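Local coordinates for periplasmic molybdate-binding protein (Azotobacter vinelandii, PDB 1ATG), which binds the oxyanions molybdate and tungstate in the periplasm, in a pocket between its two domains, probably to hand molybdate on to an ABC transporter, at residues E15-Q20 / S211-P216; E61-Q66 / Q193-K198; F68-S73 / N205-M210; T126-L131 / A184-P189; S151-G156 / G161-A166. All blocks are in the same frame, centred on the assembly; numbering follows the deposited sequence. Where two conformers were deposited one is given.

Contact 1. Residues E15-Q20 / S211-P216. With EDO (1,2-ethanediol), chain E.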
# COMPACT_ATOMS: atom_id res chain seq x y z
N GLU A 15 -5.49 -1.15 10.87
CA GLU A 15 -6.64 -1.29 11.77
C GLU A 15 -6.44 -2.52 12.65
O GLU A 15 -6.70 -2.48 13.86
CB GLU A 15 -7.93 -1.38 10.97
CG GLU A 15 -8.32 -0.04 10.35
CD GLU A 15 -9.40 -0.11 9.29
OE1 GLU A 15 -9.64 -1.20 8.74
OE2 GLU A 15 -10.01 0.95 8.99
N GLN A 16 -5.98 -3.63 12.08
CA GLN A 16 -5.69 -4.82 12.86
C GLN A 16 -4.58 -4.54 13.87
O GLN A 16 -4.69 -4.93 15.05
CB GLN A 16 -5.27 -6.00 11.99
CG GLN A 16 -6.38 -6.50 11.07
CD GLN A 16 -5.88 -7.54 10.10
OE1 GLN A 16 -4.80 -7.41 9.51
NE2 GLN A 16 -6.64 -8.61 9.90
N LEU A 17 -3.51 -3.89 13.45
CA LEU A 17 -2.40 -3.57 14.33
C LEU A 17 -2.82 -2.65 15.47
O LEU A 17 -2.46 -2.92 16.62
CB LEU A 17 -1.26 -2.92 13.54
CG LEU A 17 -0.53 -3.84 12.56
CD1 LEU A 17 0.22 -3.02 11.52
CD2 LEU A 17 0.45 -4.74 13.31
N ALA A 18 -3.53 -1.58 15.15
CA ALA A 18 -4.02 -0.65 16.17
C ALA A 18 -4.90 -1.37 17.17
O ALA A 18 -4.77 -1.15 18.40
CB ALA A 18 -4.79 0.47 15.47
N GLY A 19 -5.77 -2.28 16.77
CA GLY A 19 -6.62 -3.05 17.65
C GLY A 19 -5.77 -3.88 18.62
O GLY A 19 -6.04 -3.92 19.83
N GLN A 20 -4.74 -4.55 18.11
CA GLN A 20 -3.87 -5.34 18.97
C GLN A 20 -3.07 -4.45 19.91
O GLN A 20 -2.91 -4.80 21.10
CB GLN A 20 -2.97 -6.23 18.12
CG GLN A 20 -2.00 -7.09 18.91
CD GLN A 20 -2.66 -8.03 19.88
OE1 GLN A 20 -2.03 -8.49 20.85
NE2 GLN A 20 -3.93 -8.36 19.70
N SER A 211 8.46 1.06 17.97
CA SER A 211 9.19 -0.09 18.49
C SER A 211 8.30 -1.34 18.45
O SER A 211 8.71 -2.41 18.01
CB SER A 211 9.67 0.14 19.92
OG SER A 211 10.17 -1.07 20.49
N TRP A 212 7.05 -1.18 18.85
CA TRP A 212 6.08 -2.27 18.85
C TRP A 212 5.85 -2.83 17.45
O TRP A 212 5.72 -4.03 17.23
CB TRP A 212 4.75 -1.78 19.44
CG TRP A 212 3.72 -2.87 19.51
CD1 TRP A 212 3.55 -3.81 20.48
CD2 TRP A 212 2.69 -3.10 18.53
NE1 TRP A 212 2.51 -4.64 20.15
CE2 TRP A 212 1.95 -4.22 18.96
CE3 TRP A 212 2.33 -2.49 17.32
CZ2 TRP A 212 0.88 -4.73 18.25
CZ3 TRP A 212 1.25 -2.99 16.62
CH2 TRP A 212 0.54 -4.10 17.08
N MET A 213 5.86 -1.93 16.44
CA MET A 213 5.70 -2.33 15.06
C MET A 213 6.76 -3.29 14.55
O MET A 213 6.54 -3.98 13.55
CB MET A 213 5.72 -1.09 14.16
CG MET A 213 4.41 -0.32 14.18
SD MET A 213 3.04 -1.19 13.39
CE MET A 213 3.72 -1.48 11.76
N LYS A 214 7.91 -3.34 15.24
CA LYS A 214 8.98 -4.25 14.88
C LYS A 214 8.93 -5.55 15.69
O LYS A 214 9.71 -6.45 15.43
CB LYS A 214 10.35 -3.59 15.18
CG LYS A 214 10.55 -2.25 14.47
CD LYS A 214 11.79 -1.53 14.97
CE LYS A 214 11.98 -0.20 14.27
NZ LYS A 214 11.03 0.84 14.73
N GLY A 215 8.04 -5.63 16.67
CA GLY A 215 7.95 -6.77 17.58
C GLY A 215 7.22 -7.94 16.98
O GLY A 215 6.62 -7.88 15.90
N PRO A 216 7.23 -9.09 17.68
CA PRO A 216 6.70 -10.32 17.14
C PRO A 216 5.23 -10.30 16.79
O PRO A 216 4.84 -10.85 15.76
CB PRO A 216 7.03 -11.38 18.19
CG PRO A 216 8.09 -10.79 19.05
CD PRO A 216 7.98 -9.30 18.95
C1 EDO E . -5.22 -11.41 7.56
O1 EDO E . -6.39 -10.86 8.39
C2 EDO E . -5.60 -11.86 6.14
O2 EDO E . -6.71 -10.89 5.60
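Trp-212 pushes the far edge of its indole against Leu-17, and the two side chains meet at a slant. Its CG lies opposite the backbone N (chi1 -179°), which sends the six-membered ring out from helix 203-212 to helix 11-25. CH2 leads: it comes to 3.8 Å from Leu-17 CD2 and to 3.3 Å from Leu-17 O, the oxygen lying obliquely to the ring. Leu-17 CB sits at the rim, in the plane of the indole. One turn further on, Gln-20 approaches the same rim through its aliphatic part, with CG 3.8 Å from Trp-212 CZ2. The two side chains cross at nearly a right angle, although the Gln-20 amide is turned only 22° from the indole plane. On the other branch of Leu-17, CD1 meets Met-213 CE at 3.8 Å; the Met-213 chain is bent at both of its outer torsions, and it crosses the leucine nearly squarely. Helix 216-224 adds Ala-218 and Ile-221 against Leu-17. Gln-24, one turn after Gln-20, accepts a hydrogen bond from Trp-212 NE1 on OE1 and hydrogen-bonds Gln-20 OE1 through NE2. Away from this packing, Gln-16 NE2 donates to O1 of an ethanediol, probably from the crystallisation liquor, at 2.7 Å. The chemistry is thus divided: the side chains meet through carbon and sulfur, with the Leu-17 carbonyl oxygen close by, while the indole N-H is satisfied by an amide of helix 11-25, a bond that, together with the packing, is likely to fix the ring's rotation.

Contact 2. Residues E61-Q66 / Q193-K198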
# COMPACT_ATOMS: atom_id res chain seq x y z
N GLU A 61 12.06 9.23 3.04
CA GLU A 61 13.41 9.73 2.83
C GLU A 61 13.42 11.24 2.59
O GLU A 61 14.23 11.96 3.21
CB GLU A 61 14.08 9.05 1.64
CG GLU A 61 14.51 7.62 1.90
CD GLU A 61 14.88 6.84 0.66
OE1 GLU A 61 14.62 7.31 -0.47
OE2 GLU A 61 15.44 5.72 0.80
N LYS A 62 12.51 11.75 1.78
CA LYS A 62 12.41 13.19 1.55
C LYS A 62 12.05 13.93 2.82
O LYS A 62 12.65 14.98 3.12
CB LYS A 62 11.38 13.49 0.45
CG LYS A 62 11.86 13.12 -0.94
CD LYS A 62 10.73 13.04 -1.95
CE LYS A 62 10.19 14.40 -2.35
NZ LYS A 62 8.92 14.28 -3.12
N LEU A 63 11.12 13.41 3.62
CA LEU A 63 10.75 14.03 4.88
C LEU A 63 11.95 14.08 5.82
O LEU A 63 12.16 15.08 6.52
CB LEU A 63 9.60 13.27 5.56
CG LEU A 63 8.26 13.40 4.84
CD1 LEU A 63 7.27 12.43 5.46
CD2 LEU A 63 7.74 14.83 4.88
N ASP A 64 12.74 13.01 5.86
CA ASP A 64 13.93 12.97 6.71
C ASP A 64 14.93 14.02 6.26
O ASP A 64 15.44 14.81 7.06
CB ASP A 64 14.55 11.57 6.66
CG ASP A 64 15.19 11.11 7.95
OD1 ASP A 64 15.43 11.93 8.86
OD2 ASP A 64 15.47 9.89 8.06
N ASN A 65 15.22 14.08 4.96
CA ASN A 65 16.15 15.03 4.38
C ASN A 65 15.72 16.48 4.57
O ASN A 65 16.57 17.36 4.78
CB ASN A 65 16.31 14.78 2.88
CG ASN A 65 16.96 13.46 2.54
OD1 ASN A 65 17.58 12.82 3.39
ND2 ASN A 65 16.81 13.05 1.29
N GLN A 66 14.43 16.76 4.49
CA GLN A 66 13.89 18.10 4.62
C GLN A 66 13.64 18.54 6.06
O GLN A 66 13.16 19.66 6.28
CB GLN A 66 12.58 18.19 3.82
CG GLN A 66 12.80 18.03 2.33
CD GLN A 66 11.63 17.42 1.59
OE1 GLN A 66 10.55 17.26 2.14
NE2 GLN A 66 11.89 17.07 0.34
N GLN A 193 8.23 2.33 3.98
CA GLN A 193 8.89 2.89 5.15
C GLN A 193 7.98 3.81 5.94
O GLN A 193 7.00 4.36 5.43
CB GLN A 193 10.16 3.64 4.75
CG GLN A 193 11.22 2.71 4.16
CD GLN A 193 12.61 3.30 4.33
OE1 GLN A 193 12.81 4.47 4.02
NE2 GLN A 193 13.54 2.50 4.84
N ALA A 194 8.29 3.90 7.23
CA ALA A 194 7.55 4.71 8.16
C ALA A 194 8.51 5.68 8.87
O ALA A 194 9.71 5.42 8.96
CB ALA A 194 6.86 3.85 9.22
N VAL A 195 7.94 6.79 9.29
CA VAL A 195 8.72 7.77 10.05
C VAL A 195 7.82 8.35 11.14
O VAL A 195 6.59 8.36 11.09
CB VAL A 195 9.24 8.98 9.24
CG1 VAL A 195 10.39 8.62 8.32
CG2 VAL A 195 8.12 9.65 8.45
N ILE A 196 8.49 8.89 12.16
CA ILE A 196 7.84 9.71 13.17
C ILE A 196 7.96 11.16 12.66
O ILE A 196 8.99 11.52 12.11
CB ILE A 196 8.48 9.60 14.56
CG1 ILE A 196 8.26 8.19 15.12
CG2 ILE A 196 7.92 10.65 15.52
CD1 ILE A 196 8.96 7.95 16.45
N THR A 197 6.87 11.90 12.78
CA THR A 197 6.89 13.31 12.35
C THR A 197 7.62 14.11 13.43
O THR A 197 7.19 14.06 14.57
CB THR A 197 5.46 13.78 12.09
OG1 THR A 197 4.85 13.01 11.02
CG2 THR A 197 5.43 15.25 11.66
N LYS A 198 8.67 14.83 13.07
CA LYS A 198 9.50 15.55 14.04
C LYS A 198 8.77 16.45 15.01
O LYS A 198 9.14 16.53 16.19
CB LYS A 198 10.56 16.38 13.29
CG LYS A 198 11.72 16.86 14.15
CD LYS A 198 12.88 17.29 13.26
CE LYS A 198 13.90 18.13 14.01
NZ LYS A 198 14.99 18.59 13.10
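Leu-63 and Val-195 supply the apolar part of this contact. Leu-63, on helix 58-65, and Val-195, on strand 191-196, both start out toward the opposite segment, and their branches cross at a slant. Only one methyl from each does the touching: Leu-63 CD1 stands 4.2 Å from Val-195 CG2, a relaxed van der Waals distance. CG2 can be the methyl that meets the leucine because Val-195 tucks it between its backbone N and carbonyl carbon, with CG1 opposite the carbonyl carbon (chi1 -74°). Leu-63 is further enclosed by Phe-52 of the sheet and by Tyr-40, Ile-43 and Val-44 of helix 36-44.

The polar part lies two residues earlier on the helix. Glu-61 CG passes 4.2 Å from Gln-193 OE1, a loose contact between a methylene and an amide oxygen. The carboxylate and the amide stand almost perpendicular, with their planes 84° apart, and the two groups do not bond to each other. What links them is Arg-74: its NH1 donates to Gln-193 OE1 and forms a long, weak ion pair with Glu-61 OE2, while its NE makes a salt bridge with Asp-64 OD2. The Gln-193 NE2 end is held by Thr-76 OG1, so both ends of this buried amide have partners and its flip is fixed.

A helix thus rests on one face of a mixed sheet ordered 29-34, 2-7, 51-53, 191-196, 75-86. In it 191-196 runs antiparallel to both of its neighbours, the strand order of a type II periplasmic binding protein domain.

Contact 3. Residues F68-S73 / N205-M210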
# COMPACT_ATOMS: atom_id res chain seq x y z
N PHE A 68 11.47 17.14 8.30
CA PHE A 68 10.13 16.94 8.82
C PHE A 68 10.01 15.65 9.63
O PHE A 68 9.04 15.50 10.37
CB PHE A 68 9.11 16.88 7.67
CG PHE A 68 8.87 18.23 7.05
CD1 PHE A 68 8.01 19.12 7.66
CD2 PHE A 68 9.50 18.59 5.87
CE1 PHE A 68 7.78 20.37 7.11
CE2 PHE A 68 9.26 19.84 5.31
CZ PHE A 68 8.42 20.72 5.94
N ALA A 69 10.94 14.73 9.43
CA ALA A 69 10.90 13.45 10.14
C ALA A 69 11.85 13.46 11.33
O ALA A 69 12.90 14.10 11.28
CB ALA A 69 11.28 12.31 9.20
N LEU A 70 11.46 12.78 12.41
CA LEU A 70 12.35 12.69 13.58
C LEU A 70 13.56 11.88 13.16
O LEU A 70 13.44 10.75 12.69
CB LEU A 70 11.60 12.05 14.74
CG LEU A 70 12.34 11.91 16.07
CD1 LEU A 70 12.45 13.28 16.74
CD2 LEU A 70 11.65 10.92 16.99
N PRO A 71 14.76 12.45 13.29
CA PRO A 71 15.98 11.77 12.91
C PRO A 71 16.09 10.40 13.56
O PRO A 71 15.73 10.24 14.73
CB PRO A 71 17.09 12.72 13.35
CG PRO A 71 16.44 14.06 13.40
CD PRO A 71 15.01 13.81 13.82
N GLY A 72 16.49 9.39 12.79
CA GLY A 72 16.65 8.04 13.30
C GLY A 72 15.39 7.21 13.39
O GLY A 72 15.46 6.03 13.76
N SER A 73 14.22 7.75 13.06
CA SER A 73 12.98 7.00 13.17
C SER A 73 12.58 6.26 11.90
O SER A 73 11.68 5.40 11.99
CB SER A 73 11.81 7.92 13.54
OG SER A 73 11.46 8.79 12.47
N ASN A 205 5.19 8.17 23.05
CA ASN A 205 4.19 7.23 22.55
C ASN A 205 4.47 6.84 21.10
O ASN A 205 4.31 5.66 20.76
CB ASN A 205 2.79 7.82 22.68
CG ASN A 205 1.66 6.81 22.69
OD1 ASN A 205 1.85 5.61 22.92
ND2 ASN A 205 0.44 7.31 22.48
N ALA A 206 4.90 7.79 20.27
CA ALA A 206 5.22 7.47 18.88
C ALA A 206 6.37 6.49 18.82
O ALA A 206 6.33 5.51 18.07
CB ALA A 206 5.55 8.75 18.12
N GLU A 207 7.42 6.71 19.61
CA GLU A 207 8.56 5.80 19.66
C GLU A 207 8.15 4.43 20.19
O GLU A 207 8.61 3.41 19.68
CB GLU A 207 9.70 6.42 20.47
CG GLU A 207 10.31 7.62 19.76
CD GLU A 207 11.43 8.28 20.54
OE1 GLU A 207 11.40 8.20 21.79
OE2 GLU A 207 12.32 8.88 19.90
N GLN A 208 7.25 4.37 21.16
CA GLN A 208 6.76 3.10 21.68
C GLN A 208 6.04 2.33 20.58
O GLN A 208 6.28 1.14 20.39
CB GLN A 208 5.82 3.29 22.88
CG GLN A 208 5.31 1.98 23.43
CD GLN A 208 4.37 2.11 24.61
OE1 GLN A 208 3.70 1.15 25.00
NE2 GLN A 208 4.31 3.30 25.20
N PHE A 209 5.14 3.01 19.86
CA PHE A 209 4.41 2.35 18.78
C PHE A 209 5.34 1.90 17.68
O PHE A 209 5.22 0.77 17.16
CB PHE A 209 3.31 3.29 18.26
CG PHE A 209 2.46 2.66 17.19
CD1 PHE A 209 1.66 1.57 17.48
CD2 PHE A 209 2.47 3.15 15.89
CE1 PHE A 209 0.87 0.99 16.50
CE2 PHE A 209 1.68 2.56 14.92
CZ PHE A 209 0.89 1.48 15.21
N MET A 210 6.32 2.70 17.29
CA MET A 210 7.29 2.35 16.26
C MET A 210 8.12 1.14 16.68
O MET A 210 8.44 0.29 15.85
CB MET A 210 8.15 3.55 15.89
CG MET A 210 7.38 4.65 15.18
SD MET A 210 6.95 4.29 13.46
CE MET A 210 8.40 4.97 12.66
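Leu-70, with a chi1 of -178°, carries its branch well clear of its own amide nitrogen, and Glu-207 runs out from its helix as an extended chain; CD2 of the leucine and OE2 of the glutamate therefore meet nearly at right angles, 3.6 Å apart. Met-210 does the reverse: bent at both outer torsions (chi3 -90°), it curls until its methyl CE lies 3.4 Å from Ser-73 O. That is a close carbon-to-oxygen approach, perhaps eased by the slight positive character of a methyl bonded to sulfur.

The loop is prepared for this by a type II turn from Leu-70 to Ser-73, with Gly-72 at the positive-phi position. Ser-73 grips Leu-70 O twice, through its backbone N at 3.1 Å and through OG at 2.8 Å. The hydroxyl arrives in the carbonyl plane on a lone pair, at a C=O...O angle of 138°. It also receives Ile-196 N, so it ties the turn to the adjacent strand. Glu-207 OE2 has its ionic partner in Lys-203 NZ, four residues earlier on the same helix; the leucine methyl merely lies against the charged oxygen.

The turn joins helix 58-65 to strand 75-86 and stands beside helix 203-212. Ile-196 of strand 191-196 packs on both Glu-207 and Met-210. Farther round the helix, Ala-206 and Phe-209 lie against Leu-2 of strand 2-7, and Met-210 reaches Val-51 of strand 51-53.

Contact 4. Residues T126-L131 / A184-P189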
# COMPACT_ATOMS: atom_id res chain seq x y z
N THR A 126 4.77 -1.83 -18.35
CA THR A 126 5.96 -1.48 -19.13
C THR A 126 6.80 -2.71 -19.35
O THR A 126 7.35 -2.92 -20.46
CB THR A 126 6.73 -0.40 -18.35
OG1 THR A 126 5.95 0.81 -18.38
CG2 THR A 126 8.12 -0.16 -18.90
N HIS A 127 6.97 -3.55 -18.34
CA HIS A 127 7.77 -4.76 -18.49
C HIS A 127 7.25 -5.66 -19.60
O HIS A 127 8.04 -6.28 -20.33
CB HIS A 127 7.82 -5.51 -17.15
CG HIS A 127 8.76 -6.68 -17.14
ND1 HIS A 127 10.09 -6.57 -16.81
CD2 HIS A 127 8.55 -7.97 -17.44
CE1 HIS A 127 10.64 -7.77 -16.90
NE2 HIS A 127 9.75 -8.63 -17.29
N LEU A 128 5.94 -5.76 -19.73
CA LEU A 128 5.27 -6.57 -20.72
C LEU A 128 5.10 -5.88 -22.06
O LEU A 128 4.58 -6.49 -23.00
CB LEU A 128 3.87 -6.95 -20.17
CG LEU A 128 3.92 -7.88 -18.95
CD1 LEU A 128 2.53 -7.97 -18.33
CD2 LEU A 128 4.46 -9.24 -19.33
N GLY A 129 5.47 -4.61 -22.17
CA GLY A 129 5.32 -3.86 -23.41
C GLY A 129 3.86 -3.57 -23.72
O GLY A 129 3.52 -3.45 -24.91
N LEU A 130 3.01 -3.42 -22.69
CA LEU A 130 1.60 -3.20 -22.88
C LEU A 130 1.13 -1.83 -22.43
O LEU A 130 -0.04 -1.52 -22.66
CB LEU A 130 0.78 -4.25 -22.09
CG LEU A 130 0.92 -5.68 -22.58
CD1 LEU A 130 0.29 -6.65 -21.58
CD2 LEU A 130 0.29 -5.85 -23.96
N LEU A 131 1.99 -1.01 -21.83
CA LEU A 131 1.55 0.28 -21.35
C LEU A 131 1.07 1.18 -22.47
O LEU A 131 0.02 1.80 -22.38
CB LEU A 131 2.62 0.97 -20.51
CG LEU A 131 2.20 2.28 -19.85
CD1 LEU A 131 1.00 2.05 -18.92
CD2 LEU A 131 3.34 2.89 -19.05
N ALA A 184 8.66 -10.92 -9.26
CA ALA A 184 9.40 -9.83 -8.62
C ALA A 184 10.36 -9.06 -9.51
O ALA A 184 10.73 -7.96 -9.14
CB ALA A 184 10.13 -10.37 -7.39
N ASN A 185 10.69 -9.61 -10.67
CA ASN A 185 11.52 -8.87 -11.62
C ASN A 185 10.69 -8.04 -12.59
O ASN A 185 11.27 -7.37 -13.44
CB ASN A 185 12.44 -9.82 -12.39
CG ASN A 185 11.71 -10.87 -13.19
OD1 ASN A 185 10.72 -11.45 -12.78
ND2 ASN A 185 12.21 -11.15 -14.40
N TYR A 186 9.36 -8.02 -12.45
CA TYR A 186 8.52 -7.26 -13.35
C TYR A 186 8.27 -5.83 -12.88
O TYR A 186 7.71 -5.05 -13.65
CB TYR A 186 7.17 -7.93 -13.58
CG TYR A 186 7.14 -9.15 -14.46
CD1 TYR A 186 8.17 -10.08 -14.51
CD2 TYR A 186 6.02 -9.40 -15.25
CE1 TYR A 186 8.10 -11.19 -15.32
CE2 TYR A 186 5.93 -10.51 -16.07
CZ TYR A 186 6.98 -11.41 -16.09
OH TYR A 186 6.92 -12.53 -16.90
N TYR A 187 8.63 -5.53 -11.64
CA TYR A 187 8.43 -4.22 -11.06
C TYR A 187 9.45 -4.04 -9.93
O TYR A 187 9.96 -5.05 -9.42
CB TYR A 187 7.02 -4.05 -10.51
CG TYR A 187 6.56 -5.00 -9.43
CD1 TYR A 187 6.19 -6.31 -9.69
CD2 TYR A 187 6.49 -4.56 -8.11
CE1 TYR A 187 5.74 -7.15 -8.68
CE2 TYR A 187 6.06 -5.40 -7.10
CZ TYR A 187 5.69 -6.69 -7.39
OH TYR A 187 5.21 -7.47 -6.36
N GLU A 188 9.70 -2.81 -9.52
CA GLU A 188 10.63 -2.64 -8.39
C GLU A 188 9.91 -2.96 -7.10
O GLU A 188 8.76 -2.55 -6.91
CB GLU A 188 11.14 -1.19 -8.40
CG GLU A 188 11.99 -0.86 -9.63
CD GLU A 188 13.35 -1.51 -9.63
OE1 GLU A 188 13.79 -2.14 -8.64
OE2 GLU A 188 14.09 -1.40 -10.64
N PRO A 189 10.53 -3.66 -6.17
CA PRO A 189 9.87 -4.04 -4.92
C PRO A 189 9.26 -2.87 -4.19
O PRO A 189 9.77 -1.75 -4.10
CB PRO A 189 10.95 -4.75 -4.13
CG PRO A 189 11.84 -5.34 -5.19
CD PRO A 189 11.86 -4.30 -6.29
O HOH W 1 11.61 -4.59 -15.50
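His-127 and Tyr-186 bring their CA atoms to 5.8 Å, where the end of helix 116-127, closed by a Schellman motif at Gly-129, meets an irregular loop. The rings form an offset stack: centroids are 4.2 Å apart and the planes are tilted by 25°. His-127 CD2 lies over the centre of the Tyr-186 ring, with NE2 above the CD1-CE1 side, 3.5 Å from Tyr-186 CD1. A chi1 of -173° stretches the imidazole out from the helix backbone to this position. The same imidazole face receives a CH-pi contact from Tyr-186 CA, 3.9 Å from the ring centroid and 15° off its normal. Leu-128 adds one methyl, CD2, at 3.8 Å from Tyr-186 CE2 and oblique to the phenol ring.

In the imidazole plane, a water sits 2.8 Å from His-127 ND1 and gives a weak bond to Asn-185 O. The same carbonyl oxygen, Asn-185 O, lies 3.5 Å from His-127 CE1, oblique to the ring. A serine at Tyr-186 would probably strip the imidazole of its stacking partner, leaving it freer to turn, and take away the surface that Leu-128 CD2 rests on.

The loop runs from strand 178-180 to strand 191-196 and is fastened beyond the stack as well: Glu-188 N bonds to Gln-123 OE1 of helix 116-127. Tyr-187 lies along that helix, on Ala-120, Gln-123 and Val-124, and its OH meets Leu-82 N of strand 75-86.

Contact 5. Residues S151-G156 / G161-A166. With SO4 (sulfate ion), chain D.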
# COMPACT_ATOMS: atom_id res chain seq x y z
N SER A 151 -11.32 -0.73 -4.52
CA SER A 151 -12.76 -0.51 -4.48
C SER A 151 -13.40 -0.70 -5.86
O SER A 151 -14.43 -1.37 -6.03
CB SER A 151 -13.07 0.94 -4.04
OG SER A 151 -14.47 1.14 -4.22
N GLN A 152 -12.78 -0.10 -6.86
CA GLN A 152 -13.29 -0.18 -8.23
C GLN A 152 -13.28 -1.60 -8.74
O GLN A 152 -14.19 -2.04 -9.46
CB GLN A 152 -12.45 0.70 -9.14
CG GLN A 152 -12.58 2.19 -8.87
CD GLN A 152 -14.01 2.70 -8.81
OE1 GLN A 152 -14.77 2.55 -9.76
NE2 GLN A 152 -14.40 3.30 -7.69
N THR A 153 -12.23 -2.36 -8.41
CA THR A 153 -12.14 -3.74 -8.86
C THR A 153 -13.11 -4.62 -8.08
O THR A 153 -13.76 -5.49 -8.65
CB THR A 153 -10.69 -4.25 -8.71
OG1 THR A 153 -9.80 -3.33 -9.35
CG2 THR A 153 -10.53 -5.59 -9.40
N ALA A 154 -13.22 -4.39 -6.77
CA ALA A 154 -14.07 -5.22 -5.92
C ALA A 154 -15.55 -5.16 -6.28
O ALA A 154 -16.28 -6.13 -6.08
CB ALA A 154 -13.89 -4.85 -4.46
N SER A 155 -16.00 -4.00 -6.75
CA SER A 155 -17.39 -3.85 -7.16
C SER A 155 -17.62 -4.27 -8.60
O SER A 155 -18.78 -4.26 -9.06
CB SER A 155 -17.77 -2.37 -7.03
OG SER A 155 -17.01 -1.60 -7.93
N GLY A 156 -16.56 -4.53 -9.35
CA GLY A 156 -16.69 -4.80 -10.77
C GLY A 156 -16.73 -3.52 -11.60
O GLY A 156 -16.84 -3.63 -12.84
N GLY A 161 -7.78 -4.99 -11.90
CA GLY A 161 -7.14 -3.93 -11.14
C GLY A 161 -5.81 -4.40 -10.59
O GLY A 161 -5.61 -5.59 -10.34
N PHE A 162 -4.90 -3.44 -10.40
CA PHE A 162 -3.64 -3.69 -9.70
C PHE A 162 -3.81 -3.21 -8.27
O PHE A 162 -4.06 -2.03 -8.00
CB PHE A 162 -2.47 -2.99 -10.38
CG PHE A 162 -1.83 -3.76 -11.49
CD1 PHE A 162 -1.26 -5.00 -11.26
CD2 PHE A 162 -1.78 -3.24 -12.78
CE1 PHE A 162 -0.65 -5.70 -12.28
CE2 PHE A 162 -1.16 -3.93 -13.80
CZ PHE A 162 -0.60 -5.17 -13.56
N VAL A 163 -3.76 -4.18 -7.34
CA VAL A 163 -4.05 -3.93 -5.94
C VAL A 163 -2.96 -4.49 -5.03
O VAL A 163 -2.02 -5.13 -5.50
CB VAL A 163 -5.43 -4.52 -5.55
CG1 VAL A 163 -6.57 -3.98 -6.42
CG2 VAL A 163 -5.41 -6.04 -5.62
N ALA A 164 -3.09 -4.25 -3.74
CA ALA A 164 -2.18 -4.80 -2.75
C ALA A 164 -2.72 -6.14 -2.29
O ALA A 164 -3.91 -6.31 -2.04
CB ALA A 164 -2.07 -3.85 -1.57
N LEU A 165 -1.83 -7.10 -2.03
CA LEU A 165 -2.28 -8.40 -1.53
C LEU A 165 -3.07 -8.27 -0.25
O LEU A 165 -4.08 -8.94 -0.03
CB LEU A 165 -1.06 -9.31 -1.34
CG LEU A 165 -1.36 -10.70 -0.74
CD1 LEU A 165 -2.39 -11.46 -1.54
CD2 LEU A 165 -0.07 -11.51 -0.65
N ALA A 166 -2.66 -7.38 0.67
CA ALA A 166 -3.35 -7.20 1.93
C ALA A 166 -4.82 -6.88 1.76
O ALA A 166 -5.64 -7.19 2.62
CB ALA A 166 -2.69 -6.08 2.73
S SO4 D . -13.88 4.69 -3.98
O1 SO4 D . -15.04 4.46 -3.05
O2 SO4 D . -13.98 3.71 -5.10
O3 SO4 D . -12.59 4.50 -3.24
O4 SO4 D . -13.94 6.08 -4.53
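Thr-153 and Gly-161 face each other inside a beta-alpha-beta crossover, in which helix 146-154 links strand 140-143 to strand 160-164, both parallel to strand 107-110 between them. The helix begins at Val-146, which lines the tungstate pocket, and by Thr-153 it has run down to the start of the last strand. The fit is close: Thr-153 OG1 lies 3.3 Å from Gly-161 CA, and the threonine methyl CG2 is 3.8 Å from Gly-161 N. Both branches can reach the glycine because a chi1 of -52° sets OG1 beside the threonine's own N and CG2 beside its carbonyl carbon. Any side chain on Gly-161 would point straight at OG1 and collide with it, so the glycine is what lets helix and strand come this near. Val-163, two residues on, adds a looser touch, its CG1 4.4 Å from Thr-153 OG1. The hydroxyl is buried but bonded to Ala-149 O, one turn back in its own helix. Reducing Thr-153 to an alanine here would probably open a gap over Gly-161 and cost the Ala-149 carbonyl this side-chain partner.

On the outer side of the helix a sulfate, probably from the crystallisation liquor, accepts a hydrogen bond on O2 from Gln-152 NE2 at 2.7 Å, the bond noticeably bent; Gln-148 NE2 holds the ion as well. Thr-153 continues onto Trp-85 of strand 75-86 and Ala-108 of strand 107-110. Strand 160-164 runs between those two, and on it Phe-162 turns away from this helix to pack on Val-124 and Leu-125 of helix 116-127.

How the contacts relate
Contacts 1, 2 and 3 belong to one domain, contacts 4 and 5 to the other, and the anion lies between them. Contacts 2 and 3 are the closest pair, 9 Å between centres, and join directly: Ile-196 O and Leu-70 N are 2.8 Å apart, a probable hydrogen bond. Contact 1 shares helix 203-212 with contact 3, 15 Å away by centres. Contacts 4 and 5 lie 19 Å apart, centre to centre. Three contacts stand a shell or more back from the tungstate: the side chains of Val-163, Gln-193 and Leu-17 are about 10, 12 and 13 Å from it. Contacts 3 and 4 are remote from the pocket, their centres 34 Å apart.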